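Local coordinates for protein fumarate reductase iron-sulfur subunit (Mycolicibacterium smegmatis, PDB 7D6V) that probably relays electrons from succinate oxidation through its three iron-sulfur clusters toward quinone, as the iron-sulfur subunit of mycobacterial succinate dehydrogenase Sdh1, at residues E128-Q132 with M182-D186; N164-A169 with E197-C203; K191-D196 with R230-Y236. Residues are numbered along the deposited sequence.

Contact 1 (E128-Q132 with M182-D186)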
loop_
_atom_site.group_PDB
_atom_site.type_symbol
_atom_site.label_atom_id
_atom_site.label_comp_id
_atom_site.label_asym_id
_atom_site.label_seq_id
_atom_site.Cartn_x
_atom_site.Cartn_y
_atom_site.Cartn_z
ATOM N N GLU B 128 22.059 15.475 -8.180
ATOM C CA GLU B 128 21.941 16.195 -9.440
ATOM C C GLU B 128 20.793 15.698 -10.310
ATOM O O GLU B 128 20.704 16.084 -11.478
ATOM C CB GLU B 128 23.258 16.116 -10.213
ATOM N N TYR B 129 19.914 14.857 -9.774
ATOM C CA TYR B 129 18.756 14.405 -10.532
ATOM C C TYR B 129 17.763 15.547 -10.716
ATOM O O TYR B 129 17.522 16.332 -9.796
ATOM C CB TYR B 129 18.074 13.235 -9.824
ATOM C CG TYR B 129 18.774 11.901 -9.967
ATOM C CD1 TYR B 129 20.146 11.785 -9.804
ATOM C CD2 TYR B 129 18.053 10.751 -10.253
ATOM C CE1 TYR B 129 20.779 10.570 -9.931
ATOM C CE2 TYR B 129 18.678 9.530 -10.383
ATOM C CZ TYR B 129 20.041 9.446 -10.220
ATOM O OH TYR B 129 20.667 8.231 -10.348
ATOM N N ARG B 130 17.186 15.639 -11.912
ATOM C CA ARG B 130 16.175 16.648 -12.212
ATOM C C ARG B 130 15.036 15.988 -12.970
ATOM O O ARG B 130 15.251 15.436 -14.053
ATOM C CB ARG B 130 16.755 17.803 -13.032
ATOM C CG ARG B 130 17.837 18.591 -12.334
ATOM C CD ARG B 130 17.289 19.409 -11.183
ATOM N NE ARG B 130 18.369 20.032 -10.428
ATOM C CZ ARG B 130 18.870 19.547 -9.299
ATOM N NH1 ARG B 130 18.385 18.429 -8.782
ATOM N NH2 ARG B 130 19.859 20.178 -8.687
ATOM N N MET B 131 13.833 16.048 -12.409
ATOM C CA MET B 131 12.644 15.521 -13.059
ATOM C C MET B 131 11.487 16.480 -12.842
ATOM O O MET B 131 11.304 17.002 -11.741
ATOM C CB MET B 131 12.275 14.133 -12.522
ATOM C CG MET B 131 13.362 13.086 -12.689
ATOM S SD MET B 131 12.909 11.490 -11.997
ATOM C CE MET B 131 13.438 11.702 -10.305
ATOM N N GLN B 132 10.710 16.711 -13.892
ATOM C CA GLN B 132 9.494 17.499 -13.787
ATOM C C GLN B 132 8.326 16.610 -13.367
ATOM O O GLN B 132 8.330 15.398 -13.582
ATOM C CB GLN B 132 9.189 18.199 -15.110
ATOM C CG GLN B 132 10.293 19.135 -15.583
ATOM C CD GLN B 132 10.466 20.343 -14.681
ATOM O OE1 GLN B 132 9.495 20.881 -14.156
ATOM N NE2 GLN B 132 11.706 20.773 -14.501
ATOM N N MET B 182 8.257 4.085 -18.265
ATOM C CA MET B 182 7.843 5.481 -18.257
ATOM C C MET B 182 8.665 6.342 -17.308
ATOM O O MET B 182 8.390 7.538 -17.189
ATOM C CB MET B 182 6.357 5.587 -17.904
ATOM C CG MET B 182 5.429 5.188 -19.036
ATOM S SD MET B 182 3.782 4.744 -18.468
ATOM C CE MET B 182 3.233 3.712 -19.819
ATOM N N HIS B 183 9.654 5.769 -16.636
ATOM C CA HIS B 183 10.550 6.563 -15.804
ATOM C C HIS B 183 11.374 7.490 -16.688
ATOM O O HIS B 183 12.031 7.023 -17.623
ATOM C CB HIS B 183 11.465 5.651 -14.991
ATOM C CG HIS B 183 12.155 6.338 -13.854
ATOM N ND1 HIS B 183 13.066 7.355 -14.038
ATOM C CD2 HIS B 183 12.070 6.151 -12.516
ATOM C CE1 HIS B 183 13.509 7.766 -12.866
ATOM N NE2 HIS B 183 12.921 7.050 -11.925
ATOM N N PRO B 184 11.361 8.801 -16.435
ATOM C CA PRO B 184 12.082 9.729 -17.321
ATOM C C PRO B 184 13.590 9.543 -17.333
ATOM O O PRO B 184 14.237 9.976 -18.292
ATOM C CB PRO B 184 11.694 11.109 -16.775
ATOM C CG PRO B 184 11.191 10.860 -15.398
ATOM C CD PRO B 184 10.575 9.508 -15.411
ATOM N N LEU B 185 14.173 8.921 -16.314
ATOM C CA LEU B 185 15.620 8.796 -16.219
ATOM C C LEU B 185 16.126 7.372 -16.406
ATOM O O LEU B 185 17.337 7.151 -16.323
ATOM C CB LEU B 185 16.108 9.345 -14.874
ATOM C CG LEU B 185 16.014 10.862 -14.708
ATOM C CD1 LEU B 185 16.587 11.289 -13.376
ATOM C CD2 LEU B 185 16.726 11.571 -15.843
ATOM N N ASP B 186 15.247 6.405 -16.653
ATOM C CA ASP B 186 15.692 5.040 -16.884
ATOM C C ASP B 186 16.305 4.901 -18.274
ATOM O O ASP B 186 16.002 5.659 -19.198
ATOM C CB ASP B 186 14.534 4.057 -16.714
ATOM C CG ASP B 186 15.002 2.621 -16.599
ATOM O OD1 ASP B 186 15.381 2.203 -15.490
ATOM O OD2 ASP B 186 14.991 1.904 -17.621
#

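Contact 2 (N164-A169 with E197-C203). With F3S (Fe3-s4 cluster), chain G.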
loop_
_atom_site.group_PDB
_atom_site.type_symbol
_atom_site.label_atom_id
_atom_site.label_comp_id
_atom_site.label_asym_id
_atom_site.label_seq_id
_atom_site.Cartn_x
_atom_site.Cartn_y
_atom_site.Cartn_z
ATOM N N ASN B 164 0.755 -21.816 -17.596
ATOM C CA ASN B 164 1.090 -20.464 -18.016
ATOM C C ASN B 164 1.849 -19.683 -16.954
ATOM O O ASN B 164 2.198 -18.525 -17.192
ATOM C CB ASN B 164 -0.183 -19.703 -18.396
ATOM C CG ASN B 164 -0.728 -20.118 -19.743
ATOM O OD1 ASN B 164 -0.025 -20.718 -20.552
ATOM N ND2 ASN B 164 -1.988 -19.796 -19.993
ATOM N N LYS B 165 2.109 -20.286 -15.793
ATOM C CA LYS B 165 2.794 -19.573 -14.720
ATOM C C LYS B 165 4.216 -19.203 -15.114
ATOM O O LYS B 165 4.699 -18.117 -14.774
ATOM C CB LYS B 165 2.794 -20.421 -13.449
ATOM C CG LYS B 165 1.443 -20.530 -12.774
ATOM C CD LYS B 165 1.304 -19.519 -11.658
ATOM C CE LYS B 165 0.105 -19.829 -10.780
ATOM N NZ LYS B 165 0.347 -20.988 -9.886
ATOM N N GLU B 166 4.906 -20.091 -15.828
ATOM C CA GLU B 166 6.288 -19.830 -16.208
ATOM C C GLU B 166 6.412 -18.890 -17.397
ATOM O O GLU B 166 7.502 -18.365 -17.639
ATOM C CB GLU B 166 7.003 -21.143 -16.526
ATOM C CG GLU B 166 6.351 -21.939 -17.634
ATOM C CD GLU B 166 7.327 -22.852 -18.341
ATOM O OE1 GLU B 166 8.133 -23.509 -17.652
ATOM O OE2 GLU B 166 7.291 -22.911 -19.589
ATOM N N ASN B 167 5.332 -18.665 -18.142
ATOM C CA ASN B 167 5.382 -17.820 -19.325
ATOM C C ASN B 167 4.808 -16.429 -19.106
ATOM O O ASN B 167 5.088 -15.532 -19.904
ATOM C CB ASN B 167 4.629 -18.486 -20.483
ATOM C CG ASN B 167 5.214 -19.828 -20.861
ATOM O OD1 ASN B 167 6.404 -19.940 -21.145
ATOM N ND2 ASN B 167 4.375 -20.855 -20.871
ATOM N N PHE B 168 4.018 -16.227 -18.056
ATOM C CA PHE B 168 3.309 -14.977 -17.825
ATOM C C PHE B 168 3.716 -14.414 -16.473
ATOM O O PHE B 168 3.715 -15.136 -15.472
ATOM C CB PHE B 168 1.796 -15.203 -17.885
ATOM C CG PHE B 168 0.986 -13.943 -17.894
ATOM C CD1 PHE B 168 1.155 -13.006 -18.890
ATOM C CD2 PHE B 168 0.032 -13.712 -16.921
ATOM C CE1 PHE B 168 0.403 -11.853 -18.909
ATOM C CE2 PHE B 168 -0.724 -12.561 -16.936
ATOM C CZ PHE B 168 -0.538 -11.631 -17.931
ATOM N N ALA B 169 4.061 -13.127 -16.448
ATOM C CA ALA B 169 4.500 -12.498 -15.209
ATOM C C ALA B 169 3.330 -12.033 -14.354
ATOM O O ALA B 169 3.449 -11.986 -13.126
ATOM C CB ALA B 169 5.421 -11.318 -15.515
ATOM N N GLU B 197 9.835 -12.748 -22.991
ATOM C CA GLU B 197 10.075 -13.558 -21.802
ATOM C C GLU B 197 9.021 -13.417 -20.720
ATOM O O GLU B 197 8.851 -14.343 -19.926
ATOM C CB GLU B 197 11.455 -13.249 -21.202
ATOM C CG GLU B 197 12.631 -13.684 -22.072
ATOM C CD GLU B 197 12.977 -12.699 -23.164
ATOM O OE1 GLU B 197 12.342 -11.633 -23.219
ATOM O OE2 GLU B 197 13.881 -12.995 -23.974
ATOM N N PHE B 198 8.306 -12.301 -20.664
ATOM C CA PHE B 198 7.291 -12.100 -19.642
ATOM C C PHE B 198 5.873 -12.259 -20.172
ATOM O O PHE B 198 4.919 -12.088 -19.409
ATOM C CB PHE B 198 7.476 -10.730 -18.993
ATOM C CG PHE B 198 8.861 -10.509 -18.460
ATOM C CD1 PHE B 198 9.355 -11.296 -17.436
ATOM C CD2 PHE B 198 9.678 -9.528 -18.995
ATOM C CE1 PHE B 198 10.630 -11.104 -16.949
ATOM C CE2 PHE B 198 10.953 -9.332 -18.511
ATOM C CZ PHE B 198 11.429 -10.120 -17.487
ATOM N N GLY B 199 5.715 -12.594 -21.450
ATOM C CA GLY B 199 4.439 -13.011 -21.994
ATOM C C GLY B 199 3.325 -11.985 -22.001
ATOM O O GLY B 199 2.199 -12.298 -21.614
ATOM N N LEU B 200 3.615 -10.761 -22.448
ATOM C CA LEU B 200 2.569 -9.747 -22.530
ATOM C C LEU B 200 1.467 -10.150 -23.503
ATOM O O LEU B 200 0.326 -9.698 -23.369
ATOM C CB LEU B 200 3.173 -8.403 -22.932
ATOM C CG LEU B 200 2.252 -7.183 -22.950
ATOM C CD1 LEU B 200 1.542 -7.016 -21.621
ATOM C CD2 LEU B 200 3.037 -5.938 -23.300
ATOM N N GLY B 201 1.780 -11.003 -24.480
ATOM C CA GLY B 201 0.771 -11.455 -25.421
ATOM C C GLY B 201 -0.278 -12.360 -24.814
ATOM O O GLY B 201 -1.377 -12.470 -25.366
ATOM N N TYR B 202 0.035 -13.013 -23.695
ATOM C CA TYR B 202 -0.943 -13.868 -23.033
ATOM C C TYR B 202 -2.104 -13.064 -22.477
ATOM O O TYR B 202 -3.202 -13.602 -22.302
ATOM C CB TYR B 202 -0.277 -14.668 -21.918
ATOM C CG TYR B 202 0.463 -15.882 -22.413
ATOM C CD1 TYR B 202 1.820 -15.828 -22.680
ATOM C CD2 TYR B 202 -0.198 -17.082 -22.616
ATOM C CE1 TYR B 202 2.496 -16.934 -23.135
ATOM C CE2 TYR B 202 0.470 -18.192 -23.069
ATOM C CZ TYR B 202 1.815 -18.113 -23.328
ATOM O OH TYR B 202 2.487 -19.221 -23.782
ATOM N N CYS B 203 -1.712 -11.845 -22.238
ATOM C CA CYS B 203 -2.757 -10.986 -21.703
ATOM C C CYS B 203 -3.763 -10.655 -22.794
ATOM O O CYS B 203 -3.462 -9.890 -23.714
ATOM C CB CYS B 203 -2.156 -9.710 -21.123
ATOM S SG CYS B 203 -3.366 -8.567 -20.420
HETATM FE FE1 F3S G . -5.205 -9.995 -15.957
HETATM FE FE3 F3S G . -5.955 -7.464 -16.457
HETATM FE FE4 F3S G . -4.761 -8.836 -18.437
HETATM S S1 F3S G . -7.192 -9.087 -15.565
HETATM S S2 F3S G . -5.410 -10.965 -18.037
HETATM S S3 F3S G . -3.789 -8.249 -16.422
HETATM S S4 F3S G . -6.369 -7.273 -18.686
#

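Contact 3 (K191-D196 with R230-Y236). With UQ1 (ubiquinone-1), chain H.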
loop_
_atom_site.group_PDB
_atom_site.type_symbol
_atom_site.label_atom_id
_atom_site.label_comp_id
_atom_site.label_asym_id
_atom_site.label_seq_id
_atom_site.Cartn_x
_atom_site.Cartn_y
_atom_site.Cartn_z
ATOM N N LYS B 191 11.150 -3.361 -23.806
ATOM C CA LYS B 191 9.948 -3.558 -24.611
ATOM C C LYS B 191 9.917 -4.946 -25.241
ATOM O O LYS B 191 8.886 -5.625 -25.211
ATOM C CB LYS B 191 9.857 -2.474 -25.685
ATOM C CG LYS B 191 9.391 -1.123 -25.171
ATOM C CD LYS B 191 9.243 -0.132 -26.308
ATOM C CE LYS B 191 8.956 1.265 -25.797
ATOM N NZ LYS B 191 10.126 1.853 -25.100
ATOM N N GLU B 192 11.036 -5.381 -25.823
ATOM C CA GLU B 192 11.087 -6.710 -26.428
ATOM C C GLU B 192 10.916 -7.808 -25.388
ATOM O O GLU B 192 10.213 -8.795 -25.629
ATOM C CB GLU B 192 12.401 -6.899 -27.183
ATOM C CG GLU B 192 12.568 -5.991 -28.373
ATOM C CD GLU B 192 11.542 -6.272 -29.446
ATOM O OE1 GLU B 192 10.713 -5.384 -29.721
ATOM O OE2 GLU B 192 11.563 -7.382 -30.017
ATOM N N MET B 193 11.559 -7.661 -24.229
ATOM C CA MET B 193 11.496 -8.725 -23.238
ATOM C C MET B 193 10.117 -8.822 -22.607
ATOM O O MET B 193 9.691 -9.921 -22.234
ATOM C CB MET B 193 12.567 -8.532 -22.165
ATOM C CG MET B 193 12.401 -7.297 -21.323
ATOM S SD MET B 193 13.742 -7.066 -20.148
ATOM C CE MET B 193 15.066 -6.553 -21.234
ATOM N N ALA B 194 9.399 -7.698 -22.502
ATOM C CA ALA B 194 8.040 -7.735 -21.975
ATOM C C ALA B 194 7.148 -8.663 -22.787
ATOM O O ALA B 194 6.235 -9.285 -22.237
ATOM C CB ALA B 194 7.446 -6.328 -21.946
ATOM N N GLN B 195 7.399 -8.770 -24.088
ATOM C CA GLN B 195 6.647 -9.658 -24.962
ATOM C C GLN B 195 7.256 -11.051 -25.036
ATOM O O GLN B 195 6.522 -12.044 -25.061
ATOM C CB GLN B 195 6.562 -9.053 -26.365
ATOM C CG GLN B 195 5.736 -9.847 -27.367
ATOM C CD GLN B 195 4.283 -9.971 -26.969
ATOM O OE1 GLN B 195 3.841 -11.026 -26.518
ATOM N NE2 GLN B 195 3.532 -8.895 -27.130
ATOM N N ASP B 196 8.585 -11.150 -25.052
ATOM C CA ASP B 196 9.238 -12.418 -25.359
ATOM C C ASP B 196 9.456 -13.308 -24.140
ATOM O O ASP B 196 9.288 -14.528 -24.238
ATOM C CB ASP B 196 10.571 -12.159 -26.058
ATOM C CG ASP B 196 10.395 -11.533 -27.424
ATOM O OD1 ASP B 196 9.459 -11.934 -28.144
ATOM O OD2 ASP B 196 11.191 -10.641 -27.784
ATOM N N ARG B 230 3.302 -0.079 -27.412
ATOM C CA ARG B 230 4.745 0.072 -27.604
ATOM C C ARG B 230 5.370 -1.195 -28.184
ATOM O O ARG B 230 6.257 -1.128 -29.048
ATOM C CB ARG B 230 5.400 0.454 -26.280
ATOM C CG ARG B 230 4.894 1.777 -25.742
ATOM C CD ARG B 230 5.451 2.121 -24.380
ATOM N NE ARG B 230 4.959 3.423 -23.941
ATOM C CZ ARG B 230 5.656 4.283 -23.208
ATOM N NH1 ARG B 230 6.885 3.987 -22.818
ATOM N NH2 ARG B 230 5.121 5.443 -22.863
ATOM N N VAL B 231 4.918 -2.363 -27.727
ATOM C CA VAL B 231 5.398 -3.618 -28.294
ATOM C C VAL B 231 5.011 -3.716 -29.763
ATOM O O VAL B 231 5.782 -4.211 -30.589
ATOM C CB VAL B 231 4.864 -4.812 -27.479
ATOM C CG1 VAL B 231 5.104 -6.114 -28.218
ATOM C CG2 VAL B 231 5.522 -4.854 -26.117
ATOM N N ALA B 232 3.811 -3.247 -30.112
ATOM C CA ALA B 232 3.403 -3.231 -31.512
ATOM C C ALA B 232 4.256 -2.266 -32.325
ATOM O O ALA B 232 4.560 -2.533 -33.491
ATOM C CB ALA B 232 1.925 -2.870 -31.623
ATOM N N ASP B 233 4.631 -1.131 -31.731
ATOM C CA ASP B 233 5.614 -0.249 -32.352
ATOM C C ASP B 233 6.874 -1.018 -32.711
ATOM O O ASP B 233 7.389 -0.919 -33.829
ATOM C CB ASP B 233 5.978 0.896 -31.407
ATOM C CG ASP B 233 5.007 2.040 -31.463
ATOM O OD1 ASP B 233 4.115 2.039 -32.332
ATOM O OD2 ASP B 233 5.155 2.953 -30.630
ATOM N N ARG B 234 7.389 -1.787 -31.756
ATOM C CA ARG B 234 8.671 -2.453 -31.957
ATOM C C ARG B 234 8.583 -3.667 -32.877
ATOM O O ARG B 234 9.551 -3.969 -33.581
ATOM C CB ARG B 234 9.256 -2.869 -30.611
ATOM C CG ARG B 234 9.797 -1.726 -29.781
ATOM C CD ARG B 234 10.985 -1.078 -30.461
ATOM N NE ARG B 234 11.744 -0.239 -29.539
ATOM C CZ ARG B 234 11.431 1.017 -29.243
ATOM N NH1 ARG B 234 10.369 1.585 -29.800
ATOM N NH2 ARG B 234 12.178 1.706 -28.393
ATOM N N LYS B 235 7.455 -4.368 -32.894
ATOM C CA LYS B 235 7.386 -5.700 -33.487
ATOM C C LYS B 235 6.348 -5.853 -34.586
ATOM O O LYS B 235 6.600 -6.567 -35.557
ATOM C CB LYS B 235 7.101 -6.739 -32.395
ATOM C CG LYS B 235 8.256 -6.995 -31.454
ATOM C CD LYS B 235 7.831 -7.880 -30.301
ATOM C CE LYS B 235 7.777 -9.334 -30.716
ATOM N NZ LYS B 235 9.134 -9.931 -30.815
ATOM N N TYR B 236 5.185 -5.219 -34.463
ATOM C CA TYR B 236 4.041 -5.533 -35.311
ATOM C C TYR B 236 3.594 -4.341 -36.149
ATOM O O TYR B 236 2.407 -4.197 -36.445
ATOM C CB TYR B 236 2.876 -6.046 -34.467
ATOM C CG TYR B 236 3.247 -7.170 -33.534
ATOM C CD1 TYR B 236 3.790 -8.350 -34.018
ATOM C CD2 TYR B 236 3.055 -7.051 -32.167
ATOM C CE1 TYR B 236 4.132 -9.375 -33.172
ATOM C CE2 TYR B 236 3.395 -8.075 -31.312
ATOM C CZ TYR B 236 3.933 -9.234 -31.821
ATOM O OH TYR B 236 4.275 -10.261 -30.977
HETATM C C1 UQ1 H . 3.815 -12.230 -36.363
HETATM O O1 UQ1 H . 4.446 -11.247 -36.184
HETATM C C2 UQ1 H . 4.148 -13.506 -35.596
HETATM O O2 UQ1 H . 5.201 -13.518 -34.676
HETATM C CM2 UQ1 H . 6.334 -14.216 -35.108
HETATM C C3 UQ1 H . 3.328 -14.770 -35.833
HETATM O O3 UQ1 H . 3.631 -15.942 -35.132
HETATM C CM3 UQ1 H . 3.004 -16.042 -33.886
HETATM C C4 UQ1 H . 2.181 -14.758 -36.836
HETATM O O4 UQ1 H . 1.546 -15.738 -37.020
HETATM C C5 UQ1 H . 1.848 -13.481 -37.602
HETATM C CM5 UQ1 H . 0.699 -13.465 -38.605
HETATM C C6 UQ1 H . 2.669 -12.218 -37.367
HETATM C C7 UQ1 H . 2.337 -10.938 -38.126
HETATM C C8 UQ1 H . 1.329 -10.150 -37.293
HETATM C C9 UQ1 H . 1.362 -8.838 -37.253
HETATM C C10 UQ1 H . 2.418 -8.074 -38.047
HETATM C C11 UQ1 H . 0.340 -8.083 -36.408
#

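Contact 1 (E128-Q132 with M182-D186)
Two irregular segments meet here by van der Waals contact, with no hydrogen bond between them. L185 has the largest share of the covered surface, with M131 close behind: CD1 of L185 lies 3.5 Å from CD2 of Y129 and 3.8 Å from CG of M131, so a branched, compact side chain fills the gap between a ring and a flexible thioether chain. M131 also reaches P184, its SD standing 3.9 Å from CG of the proline ring. The same sulfur makes a sulfur-aromatic contact with H183, 4.7 Å from the ring centroid and oblique to the ring.

Polar bonds act inside each segment instead. H183 to D186 form a type I beta turn, where P184 suits the second position because its ring already fixes phi near -65°. ND1 of H183 accepts a hydrogen bond from the backbone N of L185 (3.0 Å), holding the imidazole against the turn. In segment 128-132, NH1 of R130 donates to O of Y129 at a very short 2.5 Å, while the CA-to-CB bond of R130 points away from the turn.

The contact joins the loop leading into helix 133-142, where M131 rests on V136, to the loop leaving helix 171-181; subunit A packs against both segments.

Contact 2 (N164-A169 with E197-C203)
F168 and Y202 form the apolar centre. CD1 of F168 lies 3.7 Å from CB of Y202, and its CE1 is 4.0 Å from CB of C203, so a flat, wide ring fills the space beside the short turn of 200-202. Beside it, CB of A169 meets CB of F198 at 4.1 Å; the small alanine lets the two backbones come close, and the F198 ring continues onto I177 of helix 171-181. CE1 of Y202 also touches CB of N167 at 3.7 Å.

G199 is where the chain leaves helix 191-196, with phi at +64°, a value that favours glycine. Packing requires it too: an ideal CB would stand only 2.2 Å from O of N167. Lacking one, G199 lets its CA approach that oxygen to 3.3 Å in a CA-H...O contact. The chain then turns through 200-202 and delivers C203, whose SG binds FE4 of the 3Fe-4S cluster at 2.4 Å. This is the cysteine-rich, ferredoxin-like part of the subunit, and F168 also packs on C155, another residue of the cluster pocket.

Toward the polar edge, N of A169 donates to O of F198 at 3.3 Å, the one hydrogen bond between the segments. The carbonyl of G199 lies at the edge of the F168 ring, its O 3.0 Å from CD1. At the rim, OD1 of N164 sits 3.6 Å from CE2 of Y202, while its ND2 bonds to the carbonyl of Y141 of the membrane anchor subunit, whose hydroxyl bonds to O of Y202.

Contact 3 (K191-D196 with R230-Y236)
K191 buries the most surface, laying its long aliphatic chain over helix 230-235: CE is 3.7 Å from CB of R230, and CD sits over one face of the R234 guanidinium, 3.8 Å from CZ. NZ of K191 lies 3.9 Å from NH2 of R234, a closeness of like charges eased by the salt bridge from K191 to D189; R230 pairs with D181.

The two short helical segments cross at -102° with axes 9.4 Å apart, nearly perpendicular, and the CA atoms of K191 and V231 are the closest pair, 5.9 Å apart. At that approach the beta-branched V231 fits close, its CG2 3.6 Å from O of K191. Q195 follows, with NE2 3.4 Å from CG1 of V231 and CG 3.9 Å from OH of Y236.

K235 can span the gap to two acids: its NZ bonds weakly to OD1 of D196 at 3.4 Å within a salt bridge, and makes a long one of 3.6 Å to OE2 of E192. Beyond them, CE1 of Y236 lies 3.6 Å from O1 of the bound ubiquinone-1.

From the N terminus, the chain passes 128-132 and runs through helix 133-142 and on to 164-169, then along helix 171-181 to 182-186, where contact 1 closes a loop of 49 intervening residues. Contact 2 opens inside that loop and closes beyond it, at 197-203, so the two cross. Contact 3 opens at 191-196, before contact 2 closes, and finishes on helix 219-235, crossing contact 2 but following contact 1 in series. L200 packs on V231 between contacts 2 and 3, M182 on R230 between contacts 1 and 3. Contact 1 ties the loops before helix 133-142 and after helix 171-181; contacts 2 and 3 join the loop before helix 171-181, helix 191-196 and the final helix.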